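Side-chain contacts in SufC protein (Thermus thermophilus, PDB 2D2E), which probably powers iron-sulfur cluster assembly as the cytoplasmic, ATP-hydrolysing ABC-type ATPase of the Suf system: residues E71-P74 and D75-A78; G94-I97 and A98-L101; G173-I176 and D177-K180; G185-A188 and M189-P192; H201-R204 and I205-I209. All coordinates share one frame; numbering follows the deposited sequence.

Contact 1 of 5, residues E71-P74 and D75-A78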
# COMPACT_ATOMS: atom_id res chain seq x y z
N GLU A 71 8.76 -1.33 -16.34
CA GLU A 71 9.09 -2.49 -17.16
C GLU A 71 9.40 -3.73 -16.33
O GLU A 71 9.59 -4.81 -16.89
CB GLU A 71 10.28 -2.16 -18.06
CG GLU A 71 10.04 -0.96 -18.96
CD GLU A 71 8.82 -1.15 -19.83
OE1 GLU A 71 8.09 -0.16 -20.06
OE2 GLU A 71 8.59 -2.29 -20.31
N LEU A 72 9.44 -3.57 -15.01
CA LEU A 72 9.74 -4.70 -14.13
C LEU A 72 8.51 -5.50 -13.76
O LEU A 72 7.42 -4.95 -13.62
CB LEU A 72 10.38 -4.20 -12.83
CG LEU A 72 11.66 -3.37 -12.94
CD1 LEU A 72 12.29 -3.32 -11.54
CD2 LEU A 72 12.63 -3.98 -13.93
N SER A 73 8.70 -6.80 -13.57
CA SER A 73 7.60 -7.68 -13.19
C SER A 73 7.28 -7.36 -11.74
O SER A 73 8.08 -6.70 -11.06
CB SER A 73 8.03 -9.13 -13.29
OG SER A 73 9.02 -9.39 -12.32
N PRO A 74 6.12 -7.82 -11.23
CA PRO A 74 5.76 -7.56 -9.83
C PRO A 74 6.83 -8.07 -8.87
O PRO A 74 7.15 -7.41 -7.88
CB PRO A 74 4.45 -8.32 -9.69
CG PRO A 74 3.81 -8.10 -11.04
CD PRO A 74 4.96 -8.33 -11.99
N ASP A 75 7.39 -9.24 -9.18
CA ASP A 75 8.43 -9.85 -8.36
C ASP A 75 9.70 -8.99 -8.37
O ASP A 75 10.37 -8.82 -7.35
CB ASP A 75 8.77 -11.25 -8.90
CG ASP A 75 9.62 -12.07 -7.94
OD1 ASP A 75 9.07 -12.55 -6.92
OD2 ASP A 75 10.83 -12.22 -8.19
N GLU A 76 10.04 -8.46 -9.54
CA GLU A 76 11.23 -7.62 -9.65
C GLU A 76 11.03 -6.31 -8.88
O GLU A 76 11.98 -5.78 -8.30
CB GLU A 76 11.56 -7.35 -11.12
CG GLU A 76 11.92 -8.63 -11.90
CD GLU A 76 12.23 -8.38 -13.37
OE1 GLU A 76 11.40 -7.74 -14.06
OE2 GLU A 76 13.30 -8.82 -13.83
N ARG A 77 9.81 -5.78 -8.86
CA ARG A 77 9.57 -4.54 -8.11
C ARG A 77 9.73 -4.78 -6.63
O ARG A 77 10.27 -3.92 -5.91
CB ARG A 77 8.17 -4.00 -8.40
CG ARG A 77 8.01 -3.56 -9.84
CD ARG A 77 6.59 -3.05 -10.12
NE ARG A 77 6.38 -3.01 -11.56
CZ ARG A 77 5.39 -2.35 -12.17
NH1 ARG A 77 4.51 -1.66 -11.46
NH2 ARG A 77 5.29 -2.39 -13.50
N ALA A 78 9.26 -5.93 -6.16
CA ALA A 78 9.38 -6.26 -4.75
C ALA A 78 10.85 -6.39 -4.40
O ALA A 78 11.27 -6.00 -3.31
CB ALA A 78 8.66 -7.56 -4.47
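Arg77, in the first turn of a helix, sends its side chain back beyond the helix start to hold the carbonyl of Leu72, the residue before the cap. NE gives a hydrogen bond of 3.0 Å to Leu72 O, and NH2 adds a weak one to the same oxygen. NE approaches from above the carbonyl plane, 43° out of it, so neither lone pair is met squarely. With CG beside the backbone N and the chain extended to NE, the guanidinium is carried past Ser73 to this oxygen. Its other side reaches helix 42-50: NH1 bonds Leu49 O and Ile48 O, while NH2 also meets a glycerol. The arginine thus fastens the start of helix 74-79 to the helix that follows the Walker A loop, and a leucine in its place would probably leave the Leu72, Ile48 and Leu49 carbonyls without these donors and the two helices less firmly joined.

Ser73 and Glu76 close a capping box at this helix start. Ser73 OG accepts from Glu76 N at 3.1 Å, and in return Ser73 N donates to Glu76 OE1 at 2.9 Å, almost straight at 173° and on the anti lone pair of the carboxylate. Ser73 OG sits between its own backbone N and carbonyl carbon (chi1 66°), which sets it over the helix end and presses it 3.0 Å from Glu76 CG. Leu72 crosses Glu76 at about a right angle, CB to CB 3.8 Å. Leu72 CB also lies 3.9 Å from Arg77 CG, in the aliphatic part of the arginine.

Contact 2 of 5, residues G94-I97 and A98-L101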
# COMPACT_ATOMS: atom_id res chain seq x y z
N GLY A 94 -4.85 -26.46 6.69
CA GLY A 94 -3.60 -26.75 7.36
C GLY A 94 -2.36 -25.91 7.13
O GLY A 94 -1.25 -26.43 7.19
N VAL A 95 -2.53 -24.62 6.86
CA VAL A 95 -1.38 -23.75 6.65
C VAL A 95 -1.35 -22.69 7.74
O VAL A 95 -2.18 -21.77 7.74
CB VAL A 95 -1.42 -23.04 5.28
CG1 VAL A 95 -0.19 -22.14 5.12
CG2 VAL A 95 -1.47 -24.06 4.15
N THR A 96 -0.41 -22.80 8.67
CA THR A 96 -0.33 -21.82 9.74
C THR A 96 0.18 -20.48 9.20
O THR A 96 0.88 -20.41 8.19
CB THR A 96 0.64 -22.26 10.83
OG1 THR A 96 1.94 -22.46 10.26
CG2 THR A 96 0.16 -23.56 11.48
N ILE A 97 -0.20 -19.40 9.88
CA ILE A 97 0.29 -18.08 9.48
C ILE A 97 1.82 -18.08 9.56
O ILE A 97 2.49 -17.49 8.71
CB ILE A 97 -0.32 -16.99 10.40
CG1 ILE A 97 -1.81 -16.85 10.07
CG2 ILE A 97 0.37 -15.65 10.18
CD1 ILE A 97 -2.55 -15.93 10.98
N ALA A 98 2.39 -18.75 10.56
CA ALA A 98 3.85 -18.79 10.68
C ALA A 98 4.50 -19.40 9.42
O ALA A 98 5.45 -18.83 8.87
CB ALA A 98 4.28 -19.57 11.94
N ASN A 99 4.00 -20.56 8.98
CA ASN A 99 4.56 -21.21 7.79
C ASN A 99 4.40 -20.31 6.56
O ASN A 99 5.29 -20.24 5.71
CB ASN A 99 3.84 -22.53 7.49
CG ASN A 99 4.39 -23.71 8.28
OD1 ASN A 99 3.71 -24.71 8.49
ND2 ASN A 99 5.63 -23.59 8.71
N PHE A 100 3.24 -19.67 6.44
CA PHE A 100 2.98 -18.80 5.32
C PHE A 100 3.93 -17.61 5.31
O PHE A 100 4.44 -17.22 4.25
CB PHE A 100 1.54 -18.30 5.36
CG PHE A 100 1.19 -17.39 4.23
CD1 PHE A 100 1.16 -17.87 2.93
CD2 PHE A 100 0.92 -16.04 4.45
CE1 PHE A 100 0.89 -17.03 1.85
CE2 PHE A 100 0.65 -15.19 3.38
CZ PHE A 100 0.63 -15.68 2.09
N LEU A 101 4.18 -17.04 6.48
CA LEU A 101 5.07 -15.90 6.56
C LEU A 101 6.50 -16.29 6.19
O LEU A 101 7.22 -15.51 5.56
CB LEU A 101 5.06 -15.30 7.97
CG LEU A 101 4.53 -13.87 8.09
CD1 LEU A 101 5.38 -12.94 7.23
CD2 LEU A 101 3.09 -13.82 7.65
O HOH W 1 1.13 -25.29 8.39
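Ile97, Thr96 and Ala98 carry the contact, and the polar work falls to Thr96. Its OG1 accepts from Asn99 N at 3.1 Å, nearly straight at 161°, and so takes up an amide that the first helical turn leaves without a partner further back in the helix. OG1 stands between the backbone N and carbonyl carbon of Thr96 (chi1 58°), which turns it over the helix start and brings it 3.4 Å from Asn99 CB. Ala98 CB lies 4.1 Å from the same hydroxyl oxygen, Thr96 OG1.

Ile97 works on the apolar side. Its CG2 runs alongside Leu101, both side chains pointing the same way, and approaches Leu101 CD2 to 4.1 Å in one of the two conformers modelled for that leucine. Beyond the segment Ile97 packs on Tyr135 and on Leu155 of helix 148-160, while Phe100 meets Asn152 and Gln156 of the same helix.

A water completes the polar end. It donates to Asn99 OD1 at 2.6 Å and to Gly94 O, and accepts from Thr96 N at 2.9 Å. The amide of the capping residue is therefore linked to the side chain three residues on through water, where a classical capping box has a direct bond. The arrangement is a threonine N-cap opening helix 97-109, part of what is, in ABC ATPases, the helical subdomain.

Contact 3 of 5, residues G173-I176 and D177-K180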
# COMPACT_ATOMS: atom_id res chain seq x y z
N GLY A 173 -13.77 0.36 3.55
CA GLY A 173 -14.84 1.31 3.85
C GLY A 173 -14.68 1.93 5.22
O GLY A 173 -13.60 2.42 5.57
N LEU A 174 -15.76 1.90 6.00
CA LEU A 174 -15.72 2.43 7.37
C LEU A 174 -15.63 1.34 8.43
O LEU A 174 -16.09 1.52 9.57
CB LEU A 174 -16.96 3.32 7.63
CG LEU A 174 -16.98 4.58 6.77
CD1 LEU A 174 -18.26 5.40 7.06
CD2 LEU A 174 -15.72 5.42 7.07
N ASP A 175 -15.04 0.19 8.06
CA ASP A 175 -14.85 -0.93 9.01
C ASP A 175 -13.69 -0.48 9.90
O ASP A 175 -12.52 -0.68 9.57
CB ASP A 175 -14.50 -2.20 8.23
CG ASP A 175 -14.19 -3.39 9.11
OD1 ASP A 175 -13.99 -3.23 10.33
OD2 ASP A 175 -14.13 -4.51 8.56
N ILE A 176 -14.02 0.13 11.05
CA ILE A 176 -12.99 0.67 11.93
C ILE A 176 -11.91 -0.34 12.37
O ILE A 176 -10.72 -0.00 12.42
CB ILE A 176 -13.63 1.35 13.18
CG1 ILE A 176 -14.63 2.44 12.74
CG2 ILE A 176 -12.53 1.96 14.07
CD1 ILE A 176 -14.09 3.48 11.73
N ASP A 177 -12.31 -1.57 12.68
CA ASP A 177 -11.31 -2.55 13.08
C ASP A 177 -10.27 -2.75 11.99
O ASP A 177 -9.07 -2.79 12.28
CB ASP A 177 -11.95 -3.89 13.42
CG ASP A 177 -10.91 -4.99 13.57
OD1 ASP A 177 -10.73 -5.79 12.62
OD2 ASP A 177 -10.25 -5.06 14.63
N ALA A 178 -10.72 -2.89 10.75
CA ALA A 178 -9.81 -3.10 9.63
C ALA A 178 -8.92 -1.89 9.38
O ALA A 178 -7.75 -2.05 9.07
CB ALA A 178 -10.57 -3.45 8.35
N LEU A 179 -9.48 -0.69 9.50
CA LEU A 179 -8.67 0.50 9.29
C LEU A 179 -7.62 0.62 10.38
O LEU A 179 -6.48 1.00 10.10
CB LEU A 179 -9.53 1.77 9.30
CG LEU A 179 -10.68 1.75 8.27
CD1 LEU A 179 -11.54 3.00 8.46
CD2 LEU A 179 -10.10 1.70 6.85
N LYS A 180 -7.98 0.26 11.61
CA LYS A 180 -7.03 0.37 12.70
C LYS A 180 -5.88 -0.63 12.59
O LYS A 180 -4.77 -0.33 12.99
CB LYS A 180 -7.75 0.27 14.05
CG LYS A 180 -8.46 1.57 14.41
CD LYS A 180 -8.93 1.60 15.85
CE LYS A 180 -9.41 3.00 16.22
NZ LYS A 180 -10.01 3.02 17.58
O HOH W 2 -15.07 -2.55 12.91
O HOH W 3 -13.24 -6.31 10.84
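The carboxylate of Asp175 has the methyl of Ala178 squarely over one face, with Ala178 CB 3.7 Å from Asp175 CG. Ala178 N lies above that same face and gives OD1 a weak hydrogen bond of 3.3 Å, the N-cap bond of the helix. A water tilted toward the other face donates to Asp175 OD1 at 2.9 Å and accepts from Asp177 N. Level with the carboxylate plane, a second water stands 3.0 Å from Asp175 OD2. CG anti to the backbone N (chi1 176°) brings the carboxylate round to the first-turn amides, where it is placed to accept.

Away from the carboxylate the contacts are mostly of aliphatic carbons. Leu179 CD1 lies 3.6 Å from Gly173 O and 4.2 Å from Ile176 CD1, while the extended chain of Lys180 crosses Ile176 obliquely, CE to CG2 3.9 Å. Residues 173-175 probably belong to the D-loop of ABC ATPases. They end the loop between strand 164-168 and helix 176-189, and the helix start beyond them leans on the loop that follows strand 195-199, Ile176 resting on Arg204 and Tyr208, and Lys180 on Tyr208.

Contact 4 of 5, residues G185-A188 and M189-P192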
# COMPACT_ATOMS: atom_id res chain seq x y z
N GLY A 185 0.02 -1.09 11.60
CA GLY A 185 1.15 -1.52 10.81
C GLY A 185 1.90 -0.35 10.17
O GLY A 185 3.12 -0.27 10.26
N VAL A 186 1.17 0.57 9.55
CA VAL A 186 1.86 1.69 8.92
C VAL A 186 2.58 2.55 9.96
O VAL A 186 3.71 2.96 9.74
CB VAL A 186 0.87 2.54 8.07
CG1 VAL A 186 1.55 3.81 7.56
CG2 VAL A 186 0.39 1.71 6.88
N ASN A 187 1.97 2.79 11.10
CA ASN A 187 2.63 3.61 12.12
C ASN A 187 3.87 2.89 12.68
O ASN A 187 4.86 3.54 13.03
CB ASN A 187 1.64 3.97 13.24
CG ASN A 187 0.63 5.04 12.80
OD1 ASN A 187 0.99 5.98 12.09
ND2 ASN A 187 -0.62 4.89 13.23
N ALA A 188 3.83 1.57 12.75
CA ALA A 188 4.97 0.81 13.26
C ALA A 188 6.16 0.84 12.27
O ALA A 188 7.32 0.73 12.68
CB ALA A 188 4.56 -0.61 13.55
N MET A 189 5.88 1.00 10.99
CA MET A 189 6.91 1.06 9.95
C MET A 189 7.49 2.46 9.74
O MET A 189 8.53 2.59 9.10
CB MET A 189 6.36 0.59 8.59
CG MET A 189 6.08 -0.90 8.52
SD MET A 189 7.60 -1.86 8.65
CE MET A 189 8.36 -1.62 7.04
N ARG A 190 6.80 3.49 10.25
CA ARG A 190 7.26 4.87 10.05
C ARG A 190 8.71 5.03 10.44
O ARG A 190 9.12 4.62 11.53
CB ARG A 190 6.44 5.86 10.87
CG ARG A 190 5.10 6.16 10.34
CD ARG A 190 4.58 7.37 11.10
NE ARG A 190 3.15 7.58 10.91
CZ ARG A 190 2.63 8.58 10.22
NH1 ARG A 190 3.41 9.49 9.64
NH2 ARG A 190 1.32 8.68 10.12
N GLY A 191 9.46 5.66 9.56
CA GLY A 191 10.88 5.84 9.81
C GLY A 191 11.54 6.42 8.57
O GLY A 191 10.93 6.48 7.49
N PRO A 192 12.83 6.78 8.66
CA PRO A 192 13.56 7.36 7.54
C PRO A 192 13.77 6.46 6.34
O PRO A 192 14.06 6.94 5.25
CB PRO A 192 14.88 7.79 8.19
CG PRO A 192 15.06 6.78 9.29
CD PRO A 192 13.66 6.68 9.87
O HOH W 4 7.71 4.17 13.68
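Asn187 OD1 is gripped by two nitrogens of Arg190. NE donates to it at 2.9 Å and 166°, lying in the carbonyl plane of the amide, and NH2 adds a weak bond of 3.4 Å. Amide and guanidinium are nearly coplanar, 14° apart, and the two side chains run side by side in the same direction. Arg190 gets there with CG beside its backbone N (chi1 -76°) and its chain extended as far as NE, which lays Arg190 CG 3.5 Å from Val186 O.

The backbone is held less firmly. Met189 N bonds Gly185 O at 3.1 Å, but its further bond to Val186 O is weak, as are those from Arg190 N to Val186 O and Asn187 O. Near the end of helix 176-189 a water spans the chain, donating to Arg190 O at 2.6 Å and to Asn187 O. Met189, bent at its second and third torsions, turns instead to Leu157 and Leu158 of helix 148-160.

Both flat groups have further duties: Arg190 NH2 bonds Gln210 O, and Asn187 ND2 bonds Tyr208 O. A methionine in place of Arg190 would probably leave Asn187 OD1 and Gln210 O without their donor and the amide freer to turn. With a donor at OD1 and an acceptor at ND2, the orientation of the Asn187 amide is settled, and the positive charge lies near the C-terminal part of the helix, whose dipole would probably suit it.

Contact 5 of 5, residues H201-R204 and I205-I209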
# COMPACT_ATOMS: atom_id res chain seq x y z
N HIS A 201 -11.06 6.28 -0.04
CA HIS A 201 -12.15 7.15 -0.48
C HIS A 201 -12.57 7.99 0.72
O HIS A 201 -12.73 9.21 0.63
CB HIS A 201 -13.35 6.33 -0.97
CG HIS A 201 -14.50 7.18 -1.40
ND1 HIS A 201 -15.66 7.29 -0.68
CD2 HIS A 201 -14.62 8.03 -2.45
CE1 HIS A 201 -16.46 8.17 -1.26
NE2 HIS A 201 -15.85 8.63 -2.34
N TYR A 202 -12.73 7.33 1.87
CA TYR A 202 -13.12 8.02 3.11
C TYR A 202 -11.91 8.55 3.85
O TYR A 202 -10.83 7.96 3.83
CB TYR A 202 -13.82 7.06 4.07
CG TYR A 202 -15.15 6.59 3.57
CD1 TYR A 202 -15.34 5.26 3.17
CD2 TYR A 202 -16.23 7.46 3.48
CE1 TYR A 202 -16.57 4.82 2.70
CE2 TYR A 202 -17.48 7.02 3.00
CZ TYR A 202 -17.63 5.70 2.62
OH TYR A 202 -18.85 5.26 2.17
N GLN A 203 -12.10 9.66 4.54
CA GLN A 203 -11.03 10.26 5.33
C GLN A 203 -10.75 9.49 6.64
O GLN A 203 -9.67 9.61 7.20
CB GLN A 203 -11.44 11.69 5.72
CG GLN A 203 -10.41 12.46 6.57
CD GLN A 203 -10.56 12.29 8.09
OE1 GLN A 203 -11.54 11.73 8.59
NE2 GLN A 203 -9.58 12.77 8.82
N ARG A 204 -11.72 8.69 7.09
CA ARG A 204 -11.61 7.98 8.38
C ARG A 204 -10.25 7.44 8.79
O ARG A 204 -9.77 7.74 9.88
CB ARG A 204 -12.64 6.84 8.45
CG ARG A 204 -12.83 6.28 9.87
CD ARG A 204 -13.32 7.38 10.84
NE ARG A 204 -14.45 8.11 10.27
CZ ARG A 204 -15.71 7.66 10.24
NH1 ARG A 204 -16.01 6.48 10.77
NH2 ARG A 204 -16.65 8.38 9.66
N ILE A 205 -9.63 6.63 7.94
CA ILE A 205 -8.34 6.05 8.32
C ILE A 205 -7.26 7.07 8.65
O ILE A 205 -6.30 6.77 9.40
CB ILE A 205 -7.85 5.06 7.22
CG1 ILE A 205 -6.70 4.19 7.76
CG2 ILE A 205 -7.41 5.82 5.96
CD1 ILE A 205 -6.30 3.05 6.80
N LEU A 206 -7.40 8.28 8.11
CA LEU A 206 -6.40 9.31 8.32
C LEU A 206 -6.42 9.92 9.71
O LEU A 206 -5.56 10.74 10.06
CB LEU A 206 -6.51 10.37 7.22
CG LEU A 206 -6.39 9.74 5.83
CD1 LEU A 206 -6.53 10.81 4.75
CD2 LEU A 206 -5.05 9.03 5.68
N ASN A 207 -7.40 9.51 10.51
CA ASN A 207 -7.46 9.94 11.90
C ASN A 207 -6.55 8.99 12.69
O ASN A 207 -6.12 9.31 13.81
CB ASN A 207 -8.89 9.86 12.42
CG ASN A 207 -9.79 10.89 11.79
OD1 ASN A 207 -9.48 12.08 11.80
ND2 ASN A 207 -10.90 10.44 11.22
N TYR A 208 -6.26 7.82 12.10
CA TYR A 208 -5.38 6.84 12.75
C TYR A 208 -3.97 6.87 12.16
O TYR A 208 -3.01 6.58 12.86
CB TYR A 208 -5.93 5.38 12.65
CG TYR A 208 -7.41 5.28 12.88
CD1 TYR A 208 -8.24 4.69 11.93
CD2 TYR A 208 -8.00 5.82 14.03
CE1 TYR A 208 -9.63 4.66 12.11
CE2 TYR A 208 -9.39 5.78 14.22
CZ TYR A 208 -10.20 5.21 13.25
OH TYR A 208 -11.57 5.19 13.41
N ILE A 209 -3.87 7.24 10.88
CA ILE A 209 -2.57 7.36 10.20
C ILE A 209 -2.51 8.81 9.76
O ILE A 209 -3.08 9.16 8.74
CB ILE A 209 -2.48 6.51 8.90
CG1 ILE A 209 -2.86 5.06 9.16
CG2 ILE A 209 -1.06 6.59 8.34
CD1 ILE A 209 -2.81 4.14 7.91
O HOH W 5 -10.77 5.48 5.45
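Gln203 and Asn207 meet through their amides at the close-set part of this turn. Gln203 NE2 donates to Asn207 OD1 at 3.1 Å and 166°; the oxygen lies in the amide plane of Gln203, but the nitrogen stands above the carbonyl plane of Asn207, 54° out of it. A weak bond returns from Asn207 ND2 to Gln203 OE1 at 3.0 Å. The two planes are steeply inclined, so the pair is twisted rather than flat. With CG of Gln203 anti to the backbone N, the chain then bends at chi2 (-89°) to reach this place. The buried Gln203 and Leu206 form the inner side, and the amide pair reaches from there out to the exposed Asn207. The side chain of Gln203 touches Ala231 and Leu232 of helix 228-237. Leu206 CB presses to 3.3 Å from Gln203 O, and its side chain continues to Ala33 and Met35 of strand 31-35.

The Arg204 side is looser. This residue is modelled in two conformers; in one of them CD stays 3.8 Å from Tyr208 OH, with guanidinium and ring at right angles. Arg204 O, by contrast, is fixed: it lies over one face of the Tyr208 ring, offset toward the rim, and accepts from Asn207 N at 3.0 Å. A water bridges Tyr202 O and Ile205 N, standing in for a direct backbone bond.

Successive bonds from Leu206 N to Gln203 O, Asn207 N to Arg204 O and Tyr208 N to Ile205 O, each spanning three residues, give a 3-10-type turn. It follows His201, which by sequence and place probably corresponds to the H-loop histidine of ABC ATPases.

How the contacts relate
Contact 1 lies at the surface, whereas contacts 2 to 5 are all partly buried. Contacts 1, 2 and 3 each open a helix, yet cap it differently: a direct capping box, a threonine with a water behind it, and an aspartate whose bond is weak. Contact 4 lies toward the far end of helix 176-189, begun in contact 3, their centres about 18 Å apart. Contact 5 touches both, through Arg204, Tyr208 and Ile209, and these three form one neighbourhood. Contacts 1 and 2 stand apart, their centres 23 Å or more from every other contact. Arginine-to-oxygen hydrogen bonds mark contacts 1 and 4, paired amides contact 5.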